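Local structure of putative secreted protein (Streptomyces sp. SirexAA-E, 4PEY) at residues T87-D92 with E113-N118. The protein hydrolyses laminarin and laminarioligosaccharides as a secreted exo-beta-1,3-glucanase of glycoside hydrolase family 55, yielding glucose and laminaribiose. The protein carries 1 engineered substitution. Sequence-based numbering, arbitrary orientation.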
loop_
_atom_site.group_PDB
_atom_site.type_symbol
_atom_site.label_atom_id
_atom_site.label_comp_id
_atom_site.label_asym_id
_atom_site.label_seq_id
_atom_site.Cartn_x
_atom_site.Cartn_y
_atom_site.Cartn_z
ATOM N N THR A 87 -8.428 -13.620 -18.410
ATOM C CA THR A 87 -7.010 -13.653 -18.757
ATOM C C THR A 87 -6.322 -14.684 -17.882
ATOM O O THR A 87 -6.039 -14.421 -16.713
ATOM C CB THR A 87 -6.332 -12.272 -18.576
ATOM O OG1 THR A 87 -7.159 -11.258 -19.164
ATOM C CG2 THR A 87 -4.976 -12.248 -19.261
ATOM N N THR A 88 -6.061 -15.857 -18.452
ATOM C CA THR A 88 -5.596 -16.993 -17.672
ATOM C C THR A 88 -4.176 -17.392 -18.061
ATOM O O THR A 88 -3.864 -17.544 -19.244
ATOM C CB THR A 88 -6.537 -18.208 -17.850
ATOM O OG1 THR A 88 -7.843 -17.879 -17.355
ATOM C CG2 THR A 88 -6.009 -19.419 -17.085
ATOM N N PHE A 89 -3.323 -17.543 -17.054
ATOM C CA PHE A 89 -1.975 -18.074 -17.243
ATOM C C PHE A 89 -1.943 -19.535 -16.842
ATOM O O PHE A 89 -2.276 -19.868 -15.697
ATOM C CB PHE A 89 -0.926 -17.350 -16.380
ATOM C CG PHE A 89 -0.576 -15.948 -16.823
ATOM C CD1 PHE A 89 -1.259 -15.307 -17.844
ATOM C CD2 PHE A 89 0.460 -15.275 -16.189
ATOM C CE1 PHE A 89 -0.911 -14.013 -18.230
ATOM C CE2 PHE A 89 0.810 -13.989 -16.560
ATOM C CZ PHE A 89 0.124 -13.355 -17.580
ATOM N N ASN A 90 -1.546 -20.406 -17.762
ATOM C CA ASN A 90 -1.080 -21.719 -17.366
ATOM C C ASN A 90 0.388 -21.538 -17.043
ATOM O O ASN A 90 1.257 -21.560 -17.921
ATOM C CB ASN A 90 -1.346 -22.748 -18.456
ATOM C CG ASN A 90 -2.820 -23.013 -18.611
ATOM O OD1 ASN A 90 -3.531 -23.180 -17.611
ATOM N ND2 ASN A 90 -3.305 -22.998 -19.844
ATOM N N GLY A 91 0.635 -21.273 -15.766
ATOM C CA GLY A 91 1.924 -20.794 -15.317
ATOM C C GLY A 91 1.769 -19.884 -14.117
ATOM O O GLY A 91 0.766 -19.960 -13.407
ATOM N N ASP A 92 2.756 -19.010 -13.907
ATOM C CA ASP A 92 2.930 -18.339 -12.628
ATOM C C ASP A 92 3.208 -16.849 -12.770
ATOM O O ASP A 92 3.744 -16.391 -13.788
ATOM C CB ASP A 92 4.092 -18.970 -11.845
ATOM C CG ASP A 92 3.855 -20.436 -11.493
ATOM O OD1 ASP A 92 3.636 -21.265 -12.409
ATOM O OD2 ASP A 92 3.913 -20.764 -10.289
ATOM N N GLU A 113 -2.510 -7.812 -10.860
ATOM C CA GLU A 113 -3.947 -7.552 -10.843
ATOM C C GLU A 113 -4.697 -8.225 -11.997
ATOM O O GLU A 113 -4.208 -8.287 -13.120
ATOM C CB GLU A 113 -4.196 -6.033 -10.870
ATOM C CG GLU A 113 -5.657 -5.598 -10.773
ATOM C CD GLU A 113 -5.806 -4.102 -10.541
ATOM O OE1 GLU A 113 -4.967 -3.316 -11.051
ATOM O OE2 GLU A 113 -6.762 -3.702 -9.839
ATOM N N ASN A 114 -5.892 -8.729 -11.705
ATOM C CA ASN A 114 -6.856 -9.087 -12.756
ATOM C C ASN A 114 -6.385 -10.214 -13.677
ATOM O O ASN A 114 -6.550 -10.155 -14.902
ATOM C CB ASN A 114 -7.212 -7.835 -13.581
ATOM C CG ASN A 114 -8.507 -7.997 -14.370
ATOM O OD1 ASN A 114 -9.414 -8.718 -13.952
ATOM N ND2 ASN A 114 -8.600 -7.318 -15.515
ATOM N N LEU A 115 -5.821 -11.249 -13.062
ATOM C CA LEU A 115 -5.382 -12.450 -13.766
ATOM C C LEU A 115 -5.872 -13.697 -13.054
ATOM O O LEU A 115 -6.020 -13.702 -11.825
ATOM C CB LEU A 115 -3.851 -12.512 -13.859
ATOM C CG LEU A 115 -3.125 -11.457 -14.689
ATOM C CD1 LEU A 115 -1.664 -11.408 -14.302
ATOM C CD2 LEU A 115 -3.271 -11.770 -16.168
ATOM N N ALA A 116 -6.094 -14.762 -13.823
ATOM C CA ALA A 116 -6.278 -16.093 -13.249
ATOM C C ALA A 116 -4.991 -16.896 -13.454
ATOM O O ALA A 116 -4.397 -16.859 -14.540
ATOM C CB ALA A 116 -7.471 -16.808 -13.877
ATOM N N LEU A 117 -4.545 -17.585 -12.406
ATOM C CA LEU A 117 -3.290 -18.337 -12.450
ATOM C C LEU A 117 -3.523 -19.823 -12.209
ATOM O O LEU A 117 -4.233 -20.210 -11.273
ATOM C CB LEU A 117 -2.299 -17.814 -11.409
ATOM C CG LEU A 117 -2.017 -16.317 -11.413
ATOM C CD1 LEU A 117 -1.030 -15.993 -10.301
ATOM C CD2 LEU A 117 -1.477 -15.855 -12.761
ATOM N N ASN A 118 -2.917 -20.637 -13.066
ATOM C CA ASN A 118 -2.898 -22.090 -12.933
ATOM C C ASN A 118 -1.437 -22.502 -12.717
ATOM O O ASN A 118 -0.752 -22.882 -13.670
ATOM C CB ASN A 118 -3.497 -22.747 -14.190
ATOM C CG ASN A 118 -3.616 -24.259 -14.076
ATOM O OD1 ASN A 118 -3.696 -24.815 -12.977
ATOM N ND2 ASN A 118 -3.649 -24.932 -15.224
HETATM O O HOH W 1 -8.557 -10.303 -16.998
#
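Asn118 turns CG anti to its backbone N (chi1 -175°), while Asn90 sets CG anti to the carbonyl carbon (chi1 -69°), and the two amides meet beside two parallel strands of a beta-helix, the fold of family 55. Asn118 ND2 donates to Asn90 OD1 (3.0 Å) in a nearly straight bond; the acceptor lies in the donor's amide plane, yet the two amide planes stand 76° apart. Asn90 ND2 is held by Asn65 OD1 of strand 62-65, so the Asn90 amide links Asn118 to the preceding strand. An alanine in place of Asn90 would probably leave Asn118 ND2 without this acceptor and Asn65 OD1 without its donor. Backbone hydrogen bonds join the strands: Ala116 N to Thr87 O, Phe89 N to Ala116 O (2.8 Å) and Asn118 N to Phe89 O. On the Phe89 face, Leu117 lies alongside the aromatic side chain, CD2 4.0 Å from Phe89 CB, while Leu115 CD2 reaches Phe89 CE1 (3.9 Å) and Thr87 CG2 (3.6 Å). Phe59 meets the Phe89 ring edge-to-face. The chain then turns at Asn90 and Gly91 toward Asp92, which touches a bound glucose unit. At the other end, one water accepts from Thr87 OG1 (2.7 Å) and donates to Asn114 O (2.9 Å).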